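Local structure of putative hemin transport system, substrate-binding protein (Burkholderia cenocepacia J2315, 5GIZ) at residues Q162-A172 / N183-L194; P149-N157 / L199-S210. The protein binds heme in the periplasm and probably hands it to an inner-membrane transporter for uptake, serving as the substrate-binding component of a bacterial heme-acquisition system. All coordinates share one frame; numbering follows the deposited sequence.

Contacts 1 and 2 lie in one mixed sheet, where strand 151-159 of contact 2 neighbours strand 162-166 of contact 1: residues 206-210 pair with 151-159 in parallel, while 162-166, next after it in the chain, runs antiparallel to it and carries 191-193 on its far side. Their centres lie about 9 Å apart, and contact 1 is nested in the chain loop that contact 2 closes. The backbone joins them directly, with Leu164 N 2.7 Å from Asn157 O and Ala184 N 2.9 Å from Val152 O. Contact 1 holds Ala171, Ala172 and Tyr191, which bind heme in other crystals of this protein; Phe154 of contact 2 packs against two of them, its side chain about 3 Å at the nearest atoms from those of Ala172 and Tyr191.

Contact 1. Residues Q162-A172 / N183-L194; sequences QALVAGQRTAA and NAMQGFDHYKPL
Gln168 grips 183-194 with both ends of its amide. Gln168 NE2 donates to Met185 O (2.9 Å, 170° at the hydrogen) and also to Asp173, while OE1 takes the N-H of Gly187 in the carbonyl plane. A bend at chi2 (66°) folds the chain back, bringing the amide plane nearly parallel to that of the Gln186 amide, which lies over it. The backbone of Gln168 is used as well: its N donates to Phe188 O and Gln168 O receives His190 N at 2.8 Å. Gly167 N donates to His190 O, and the N-cap residue Thr170 uses OG1 to bind Gly167 O and cap Asp173 N. Asn183 ND2 reaches Ala166 O at 3.1 Å from above the carbonyl plane, but its stronger partner is Asp173; a water bridges Ala166 O and Asn183 OD1, which closes an Asx turn onto Met185 N. Arg169 NE makes a salt bridge to Asp189 OD2, weak as a hydrogen bond (120°). Val165 and Lys192 exchange two backbone bonds, and Leu194 N donates to Ala163 O (2.7 Å). The strand pair and the start of helix 171-178 supply a heme site of this periplasmic binding protein: Tyr191 from the strand, Ala171 and Ala172 from the helix, bind heme in other crystals.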
loop_
_atom_site.group_PDB
_atom_site.type_symbol
_atom_site.label_atom_id
_atom_site.label_comp_id
_atom_site.label_asym_id
_atom_site.label_seq_id
_atom_site.Cartn_x
_atom_site.Cartn_y
_atom_site.Cartn_z
ATOM N N GLN A 162 17.957 8.207 -12.686
ATOM C CA GLN A 162 18.167 7.184 -11.639
ATOM C C GLN A 162 16.890 6.734 -10.959
ATOM O O GLN A 162 16.220 7.508 -10.302
ATOM C CB GLN A 162 19.175 7.648 -10.605
ATOM C CG GLN A 162 19.669 6.513 -9.741
ATOM C CD GLN A 162 20.963 6.862 -9.048
ATOM O OE1 GLN A 162 21.909 6.066 -9.039
ATOM N NE2 GLN A 162 21.008 8.046 -8.456
ATOM N N ALA A 163 16.621 5.422 -11.031
ATOM C CA ALA A 163 15.447 4.872 -10.383
ATOM C C ALA A 163 15.697 4.668 -8.900
ATOM O O ALA A 163 16.825 4.283 -8.499
ATOM C CB ALA A 163 15.101 3.526 -10.995
ATOM N N LEU A 164 14.664 4.873 -8.104
ATOM C CA LEU A 164 14.668 4.505 -6.677
ATOM C C LEU A 164 13.935 3.162 -6.559
ATOM O O LEU A 164 12.788 3.067 -6.992
ATOM C CB LEU A 164 13.959 5.595 -5.881
ATOM C CG LEU A 164 14.014 5.447 -4.364
ATOM C CD1 LEU A 164 15.395 5.841 -3.866
ATOM C CD2 LEU A 164 12.951 6.289 -3.692
ATOM N N VAL A 165 14.603 2.159 -5.978
ATOM C CA VAL A 165 14.105 0.782 -6.019
ATOM C C VAL A 165 13.983 0.169 -4.625
ATOM O O VAL A 165 14.668 0.587 -3.705
ATOM C CB VAL A 165 14.995 -0.104 -6.915
ATOM C CG1 VAL A 165 14.997 0.456 -8.325
ATOM C CG2 VAL A 165 16.424 -0.201 -6.348
ATOM N N ALA A 166 13.079 -0.803 -4.489
ATOM C CA ALA A 166 12.765 -1.430 -3.216
ATOM C C ALA A 166 13.658 -2.638 -2.920
ATOM O O ALA A 166 13.791 -3.552 -3.723
ATOM C CB ALA A 166 11.316 -1.856 -3.203
ATOM N N GLY A 167 14.276 -2.586 -1.744
ATOM C CA GLY A 167 14.968 -3.723 -1.181
ATOM C C GLY A 167 14.054 -4.462 -0.217
ATOM O O GLY A 167 12.849 -4.550 -0.426
ATOM N N GLN A 168 14.646 -5.051 0.816
ATOM C CA GLN A 168 13.863 -5.770 1.790
ATOM C C GLN A 168 13.171 -4.815 2.779
ATOM O O GLN A 168 13.435 -3.601 2.794
ATOM C CB GLN A 168 14.744 -6.803 2.481
ATOM C CG GLN A 168 15.012 -8.040 1.605
ATOM C CD GLN A 168 15.836 -7.773 0.356
ATOM O OE1 GLN A 168 17.041 -7.498 0.406
ATOM N NE2 GLN A 168 15.172 -7.872 -0.805
ATOM N N ARG A 169 12.279 -5.382 3.593
ATOM C CA ARG A 169 11.506 -4.624 4.599
ATOM C C ARG A 169 10.662 -3.564 3.932
ATOM O O ARG A 169 10.358 -2.517 4.522
ATOM C CB ARG A 169 12.391 -3.968 5.649
ATOM C CG ARG A 169 13.172 -4.946 6.504
ATOM C CD ARG A 169 13.794 -4.093 7.590
ATOM N NE ARG A 169 14.668 -4.806 8.517
ATOM C CZ ARG A 169 14.464 -4.888 9.829
ATOM N NH1 ARG A 169 13.403 -4.318 10.407
ATOM N NH2 ARG A 169 15.332 -5.551 10.567
ATOM N N THR A 170 10.229 -3.852 2.701
ATOM C CA THR A 170 9.332 -2.942 1.966
ATOM C C THR A 170 8.018 -3.667 1.621
ATOM O O THR A 170 7.940 -4.906 1.498
ATOM C CB THR A 170 9.925 -2.401 0.670
ATOM O OG1 THR A 170 10.223 -3.512 -0.197
ATOM C CG2 THR A 170 11.149 -1.607 0.923
ATOM N N ALA A 171 6.983 -2.856 1.351
ATOM C CA ALA A 171 5.709 -3.384 0.875
ATOM C C ALA A 171 5.932 -4.126 -0.438
ATOM O O ALA A 171 5.383 -5.189 -0.658
ATOM C CB ALA A 171 4.706 -2.234 0.661
ATOM N N ALA A 172 6.691 -3.507 -1.352
ATOM C CA ALA A 172 6.931 -4.109 -2.647
ATOM C C ALA A 172 7.615 -5.485 -2.555
ATOM O O ALA A 172 7.237 -6.413 -3.253
ATOM C CB ALA A 172 7.774 -3.175 -3.513
ATOM N N ASN A 183 12.338 -10.789 -5.214
ATOM C CA ASN A 183 12.843 -9.454 -5.412
ATOM C C ASN A 183 14.200 -9.510 -6.087
ATOM O O ASN A 183 15.128 -10.183 -5.581
ATOM C CB ASN A 183 12.871 -8.700 -4.075
ATOM C CG ASN A 183 13.109 -7.214 -4.247
ATOM O OD1 ASN A 183 13.491 -6.743 -5.319
ATOM N ND2 ASN A 183 12.880 -6.420 -3.175
ATOM N N ALA A 184 14.316 -8.831 -7.215
ATOM C CA ALA A 184 15.582 -8.825 -7.970
ATOM C C ALA A 184 16.665 -8.104 -7.164
ATOM O O ALA A 184 17.830 -8.425 -7.262
ATOM C CB ALA A 184 15.399 -8.162 -9.297
ATOM N N MET A 185 16.253 -7.138 -6.355
ATOM C CA MET A 185 17.148 -6.447 -5.445
ATOM C C MET A 185 17.271 -7.184 -4.097
ATOM O O MET A 185 16.261 -7.448 -3.447
ATOM C CB MET A 185 16.635 -5.035 -5.153
ATOM C CG MET A 185 16.351 -4.137 -6.341
ATOM S SD MET A 185 17.718 -4.054 -7.535
ATOM C CE MET A 185 18.992 -3.394 -6.540
ATOM N N GLN A 186 18.526 -7.468 -3.699
ATOM C CA GLN A 186 18.840 -8.148 -2.451
ATOM C C GLN A 186 19.999 -7.468 -1.777
ATOM O O GLN A 186 20.831 -6.874 -2.453
ATOM C CB GLN A 186 19.195 -9.602 -2.729
ATOM C CG GLN A 186 18.039 -10.416 -3.286
ATOM C CD GLN A 186 16.912 -10.614 -2.268
ATOM O OE1 GLN A 186 17.159 -10.674 -1.055
ATOM N NE2 GLN A 186 15.667 -10.745 -2.764
ATOM N N GLY A 187 20.038 -7.564 -0.458
ATOM C CA GLY A 187 21.213 -7.120 0.306
ATOM C C GLY A 187 21.109 -5.775 1.001
ATOM O O GLY A 187 22.066 -5.317 1.621
ATOM N N PHE A 188 19.953 -5.124 0.928
ATOM C CA PHE A 188 19.718 -3.906 1.657
ATOM C C PHE A 188 18.232 -3.796 1.975
ATOM O O PHE A 188 17.391 -4.423 1.307
ATOM C CB PHE A 188 20.158 -2.677 0.851
ATOM C CG PHE A 188 19.386 -2.476 -0.429
ATOM C CD1 PHE A 188 19.764 -3.140 -1.567
ATOM C CD2 PHE A 188 18.321 -1.620 -0.481
ATOM C CE1 PHE A 188 19.053 -2.971 -2.763
ATOM C CE2 PHE A 188 17.606 -1.443 -1.648
ATOM C CZ PHE A 188 17.965 -2.114 -2.796
ATOM N N ASP A 189 17.919 -2.962 2.959
ATOM C CA ASP A 189 16.545 -2.658 3.348
ATOM C C ASP A 189 16.102 -1.313 2.796
ATOM O O ASP A 189 16.927 -0.421 2.565
ATOM C CB ASP A 189 16.415 -2.630 4.862
ATOM C CG ASP A 189 16.688 -3.981 5.469
ATOM O OD1 ASP A 189 16.572 -5.004 4.748
ATOM O OD2 ASP A 189 17.065 -4.024 6.657
ATOM N N HIS A 190 14.781 -1.175 2.656
ATOM C CA HIS A 190 14.128 0.055 2.275
ATOM C C HIS A 190 14.460 0.412 0.864
ATOM O O HIS A 190 14.689 -0.493 0.042
ATOM C CB HIS A 190 14.387 1.160 3.305
ATOM C CG HIS A 190 14.189 0.668 4.705
ATOM N ND1 HIS A 190 13.013 0.064 5.104
ATOM C CD2 HIS A 190 15.032 0.593 5.758
ATOM C CE1 HIS A 190 13.135 -0.335 6.356
ATOM N NE2 HIS A 190 14.346 -0.016 6.780
ATOM N N TYR A 191 14.364 1.685 0.530
ATOM C CA TYR A 191 14.570 2.135 -0.844
ATOM C C TYR A 191 15.986 2.643 -1.014
ATOM O O TYR A 191 16.540 3.253 -0.093
ATOM C CB TYR A 191 13.520 3.204 -1.188
ATOM C CG TYR A 191 12.137 2.629 -1.449
ATOM C CD1 TYR A 191 11.834 2.128 -2.697
ATOM C CD2 TYR A 191 11.140 2.600 -0.468
ATOM C CE1 TYR A 191 10.597 1.611 -2.976
ATOM C CE2 TYR A 191 9.890 2.064 -0.741
ATOM C CZ TYR A 191 9.642 1.564 -2.008
ATOM O OH TYR A 191 8.424 1.031 -2.390
ATOM N N LYS A 192 16.599 2.424 -2.173
ATOM C CA LYS A 192 17.902 2.997 -2.470
ATOM C C LYS A 192 17.975 3.353 -3.961
ATOM O O LYS A 192 17.324 2.672 -4.782
ATOM C CB LYS A 192 19.001 2.011 -2.013
ATOM C CG LYS A 192 20.097 1.684 -3.012
ATOM C CD LYS A 192 20.736 0.309 -2.794
ATOM C CE LYS A 192 21.314 0.099 -1.413
ATOM N NZ LYS A 192 22.498 0.967 -1.199
ATOM N N PRO A 193 18.707 4.435 -4.319
ATOM C CA PRO A 193 18.961 4.736 -5.734
ATOM C C PRO A 193 19.686 3.601 -6.418
ATOM O O PRO A 193 20.677 3.071 -5.880
ATOM C CB PRO A 193 19.827 5.995 -5.681
ATOM C CG PRO A 193 19.385 6.673 -4.430
ATOM C CD PRO A 193 19.139 5.556 -3.445
ATOM N N LEU A 194 19.190 3.228 -7.591
ATOM C CA LEU A 194 19.702 2.113 -8.347
ATOM C C LEU A 194 20.885 2.513 -9.193
ATOM O O LEU A 194 20.764 3.374 -10.037
ATOM C CB LEU A 194 18.593 1.581 -9.267
ATOM C CG LEU A 194 18.905 0.374 -10.138
ATOM C CD1 LEU A 194 19.118 -0.910 -9.341
ATOM C CD2 LEU A 194 17.787 0.247 -11.188
HETATM O O HOH W 1 18.417 3.603 -12.462
HETATM O O HOH W 2 12.881 -4.307 -6.326
#

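Contact 2. Residues P149-N157 / L199-S210; sequences PPRVLFVLN and LAAAAPDVVLIS. With SO4 (sulfate ion), chain D.
Phe154 sets the edge of its ring against Leu208, CD1 lying 3.7 Å from Leu208 CG, which sits in the ring plane. The two belong to neighbouring parallel strands, 151-157 and 206-210, in the sheet of the C-terminal lobe of this periplasmic binding protein. The two short strand axes run at 28° to each other; Leu153 N donates to Val206 O, Leu208 N to Leu153 O and Val155 N to Leu208 O. Val152, Phe154, Val206 and Leu208 share one face: Val152 CG1, anti to the backbone N (chi1 178°), lands on Leu208 CB at 3.7 Å, and helix 255-269 packs over this side with Leu262 and Leu266. The other face takes Leu153, whose CB meets Pro204 CB and whose CD2 touches Leu199 CD1, the two leucines meeting crosswise, while Val155 CG1 and Ile209 CD1 run alongside each other. Thus the helix that precedes the second strand folds back over the first.

At the beginning of the strands Asp205 closes a ring of bonds with Arg151. Asp205 OD2 takes Arg151 N at 2.8 Å from the anti side, tilted out of the carboxylate plane, and Arg151 O accepts from both Asp205 N and Val206 N. A bend at chi3 (72°) in the Arg151 chain turns the guanidinium edge to the C-terminal end of helix 196-202, where Arg151 NE donates to Ala202 O at 2.8 Å. Ala184 O takes Arg151 NH2, which also shares with NH1 the hold on a sulfate, probably from the crystallisation liquor: Arg151 NH2 reaches sulfate O4 at 2.9 Å and NH1 reaches O1 at 3.2 Å.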
loop_
_atom_site.group_PDB
_atom_site.type_symbol
_atom_site.label_atom_id
_atom_site.label_comp_id
_atom_site.label_asym_id
_atom_site.label_seq_id
_atom_site.Cartn_x
_atom_site.Cartn_y
_atom_site.Cartn_z
ATOM N N PRO A 149 10.755 -19.060 -9.247
ATOM C CA PRO A 149 10.269 -17.703 -9.039
ATOM C C PRO A 149 11.039 -16.651 -9.854
ATOM O O PRO A 149 12.283 -16.597 -9.827
ATOM C CB PRO A 149 10.435 -17.510 -7.544
ATOM C CG PRO A 149 10.168 -18.912 -6.991
ATOM C CD PRO A 149 10.836 -19.813 -7.973
ATOM N N PRO A 150 10.334 -15.843 -10.673
ATOM C CA PRO A 150 11.051 -14.880 -11.483
ATOM C C PRO A 150 11.552 -13.657 -10.663
ATOM O O PRO A 150 10.977 -13.303 -9.624
ATOM C CB PRO A 150 9.987 -14.483 -12.523
ATOM C CG PRO A 150 8.703 -14.626 -11.792
ATOM C CD PRO A 150 8.887 -15.870 -10.978
ATOM N N ARG A 151 12.571 -12.975 -11.195
ATOM C CA ARG A 151 13.146 -11.816 -10.511
ATOM C C ARG A 151 12.426 -10.558 -10.924
ATOM O O ARG A 151 12.333 -10.262 -12.103
ATOM C CB ARG A 151 14.632 -11.703 -10.818
ATOM C CG ARG A 151 15.445 -12.956 -10.482
ATOM C CD ARG A 151 16.924 -12.753 -10.802
ATOM N NE ARG A 151 17.539 -11.847 -9.851
ATOM C CZ ARG A 151 17.989 -12.170 -8.657
ATOM N NH1 ARG A 151 17.852 -13.404 -8.174
ATOM N NH2 ARG A 151 18.493 -11.210 -7.870
ATOM N N VAL A 152 11.891 -9.822 -9.957
ATOM C CA VAL A 152 11.113 -8.625 -10.229
ATOM C C VAL A 152 11.768 -7.440 -9.545
ATOM O O VAL A 152 12.021 -7.497 -8.344
ATOM C CB VAL A 152 9.672 -8.773 -9.698
ATOM C CG1 VAL A 152 8.883 -7.490 -9.947
ATOM C CG2 VAL A 152 8.995 -9.980 -10.353
ATOM N N LEU A 153 11.996 -6.357 -10.303
ATOM C CA LEU A 153 12.513 -5.077 -9.805
ATOM C C LEU A 153 11.321 -4.169 -9.631
ATOM O O LEU A 153 10.608 -3.964 -10.603
ATOM C CB LEU A 153 13.393 -4.485 -10.876
ATOM C CG LEU A 153 13.929 -3.084 -10.567
ATOM C CD1 LEU A 153 14.903 -3.129 -9.426
ATOM C CD2 LEU A 153 14.542 -2.471 -11.833
ATOM N N PHE A 154 11.156 -3.617 -8.432
ATOM C CA PHE A 154 10.174 -2.579 -8.166
ATOM C C PHE A 154 10.786 -1.199 -8.131
ATOM O O PHE A 154 11.626 -0.926 -7.312
ATOM C CB PHE A 154 9.365 -2.805 -6.856
ATOM C CG PHE A 154 8.324 -1.735 -6.648
ATOM C CD1 PHE A 154 7.212 -1.713 -7.417
ATOM C CD2 PHE A 154 8.535 -0.687 -5.776
ATOM C CE1 PHE A 154 6.258 -0.712 -7.319
ATOM C CE2 PHE A 154 7.567 0.316 -5.676
ATOM C CZ PHE A 154 6.474 0.308 -6.451
ATOM N N VAL A 155 10.352 -0.382 -9.059
ATOM C CA VAL A 155 10.688 1.028 -9.125
ATOM C C VAL A 155 9.584 1.843 -8.464
ATOM O O VAL A 155 8.445 1.853 -8.953
ATOM C CB VAL A 155 10.783 1.474 -10.586
ATOM C CG1 VAL A 155 11.000 2.997 -10.674
ATOM C CG2 VAL A 155 11.913 0.694 -11.284
ATOM N N LEU A 156 9.971 2.615 -7.443
ATOM C CA LEU A 156 9.044 3.559 -6.831
ATOM C C LEU A 156 8.938 4.834 -7.667
ATOM O O LEU A 156 7.853 5.296 -7.975
ATOM C CB LEU A 156 9.516 3.910 -5.420
ATOM C CG LEU A 156 8.589 4.864 -4.639
ATOM C CD1 LEU A 156 7.179 4.283 -4.533
ATOM C CD2 LEU A 156 9.171 5.163 -3.277
ATOM N N ASN A 157 10.092 5.387 -7.997
ATOM C CA ASN A 157 10.166 6.641 -8.713
ATOM C C ASN A 157 11.559 6.827 -9.301
ATOM O O ASN A 157 12.449 5.951 -9.164
ATOM C CB ASN A 157 9.777 7.815 -7.781
ATOM C CG ASN A 157 10.752 8.022 -6.648
ATOM O OD1 ASN A 157 11.959 8.065 -6.852
ATOM N ND2 ASN A 157 10.223 8.182 -5.439
ATOM N N LEU A 199 21.941 -2.803 -10.880
ATOM C CA LEU A 199 20.894 -3.216 -11.842
ATOM C C LEU A 199 21.353 -4.414 -12.684
ATOM O O LEU A 199 20.638 -5.385 -12.816
ATOM C CB LEU A 199 20.495 -2.054 -12.763
ATOM C CG LEU A 199 19.484 -2.395 -13.878
ATOM C CD1 LEU A 199 18.205 -3.035 -13.318
ATOM C CD2 LEU A 199 19.171 -1.142 -14.659
ATOM N N ALA A 200 22.568 -4.363 -13.229
ATOM C CA ALA A 200 23.060 -5.486 -14.023
ATOM C C ALA A 200 23.072 -6.773 -13.173
ATOM O O ALA A 200 22.566 -7.833 -13.604
ATOM C CB ALA A 200 24.456 -5.181 -14.569
ATOM N N ALA A 201 23.570 -6.672 -11.948
ATOM C CA ALA A 201 23.580 -7.810 -11.002
ATOM C C ALA A 201 22.175 -8.319 -10.664
ATOM O O ALA A 201 21.959 -9.520 -10.466
ATOM C CB ALA A 201 24.269 -7.422 -9.719
ATOM N N ALA A 202 21.244 -7.378 -10.532
ATOM C CA ALA A 202 19.887 -7.722 -10.127
ATOM C C ALA A 202 19.168 -8.509 -11.219
ATOM O O ALA A 202 18.275 -9.330 -10.918
ATOM C CB ALA A 202 19.108 -6.471 -9.780
ATOM N N ALA A 203 19.523 -8.202 -12.464
ATOM C CA ALA A 203 19.054 -8.966 -13.664
ATOM C C ALA A 203 17.548 -9.263 -13.612
ATOM O O ALA A 203 17.117 -10.416 -13.581
ATOM C CB ALA A 203 19.821 -10.262 -13.781
ATOM N N PRO A 204 16.750 -8.206 -13.492
ATOM C CA PRO A 204 15.318 -8.442 -13.402
ATOM C C PRO A 204 14.724 -9.053 -14.656
ATOM O O PRO A 204 15.091 -8.696 -15.768
ATOM C CB PRO A 204 14.749 -7.043 -13.184
ATOM C CG PRO A 204 15.762 -6.123 -13.756
ATOM C CD PRO A 204 17.074 -6.768 -13.550
ATOM N N ASP A 205 13.771 -9.956 -14.475
ATOM C CA ASP A 205 12.932 -10.516 -15.519
ATOM C C ASP A 205 11.734 -9.649 -15.838
ATOM O O ASP A 205 11.269 -9.659 -16.928
ATOM C CB ASP A 205 12.462 -11.926 -15.137
ATOM C CG ASP A 205 13.612 -12.836 -14.775
ATOM O OD1 ASP A 205 14.587 -12.814 -15.560
ATOM O OD2 ASP A 205 13.636 -13.539 -13.731
ATOM N N VAL A 206 11.252 -8.882 -14.860
ATOM C CA VAL A 206 10.112 -7.969 -15.047
ATOM C C VAL A 206 10.399 -6.716 -14.268
ATOM O O VAL A 206 10.983 -6.782 -13.169
ATOM C CB VAL A 206 8.792 -8.554 -14.469
ATOM C CG1 VAL A 206 7.536 -7.671 -14.738
ATOM C CG2 VAL A 206 8.512 -9.946 -15.024
ATOM N N VAL A 207 10.061 -5.571 -14.817
ATOM C CA VAL A 207 10.051 -4.339 -14.059
ATOM C C VAL A 207 8.616 -4.025 -13.659
ATOM O O VAL A 207 7.730 -3.904 -14.500
ATOM C CB VAL A 207 10.598 -3.172 -14.878
ATOM C CG1 VAL A 207 10.522 -1.907 -14.095
ATOM C CG2 VAL A 207 12.019 -3.449 -15.372
ATOM N N LEU A 208 8.416 -3.847 -12.361
ATOM C CA LEU A 208 7.155 -3.510 -11.750
ATOM C C LEU A 208 7.258 -2.060 -11.305
ATOM O O LEU A 208 8.257 -1.633 -10.744
ATOM C CB LEU A 208 6.929 -4.383 -10.525
ATOM C CG LEU A 208 5.636 -4.202 -9.724
ATOM C CD1 LEU A 208 4.420 -4.541 -10.596
ATOM C CD2 LEU A 208 5.675 -5.075 -8.465
ATOM N N ILE A 209 6.209 -1.323 -11.563
ATOM C CA ILE A 209 6.164 0.112 -11.245
ATOM C C ILE A 209 4.726 0.492 -10.950
ATOM O O ILE A 209 3.771 -0.093 -11.485
ATOM C CB ILE A 209 6.778 0.924 -12.411
ATOM C CG1 ILE A 209 6.991 2.386 -12.031
ATOM C CG2 ILE A 209 5.950 0.818 -13.646
ATOM C CD1 ILE A 209 7.802 3.117 -13.076
ATOM N N SER A 210 4.522 1.500 -10.116
ATOM C CA SER A 210 3.173 1.984 -9.943
ATOM C C SER A 210 2.728 2.795 -11.178
ATOM O O SER A 210 3.552 3.330 -11.919
ATOM C CB SER A 210 2.994 2.813 -8.681
ATOM O OG SER A 210 3.713 4.028 -8.798
HETATM S S SO4 D . 19.847 -13.461 -5.005
HETATM O O1 SO4 D . 18.418 -13.831 -5.053
HETATM O O2 SO4 D . 20.242 -13.498 -3.595
HETATM O O3 SO4 D . 20.615 -14.412 -5.832
HETATM O O4 SO4 D . 20.030 -12.094 -5.536
HETATM O O HOH W 3 6.290 3.107 -8.420
#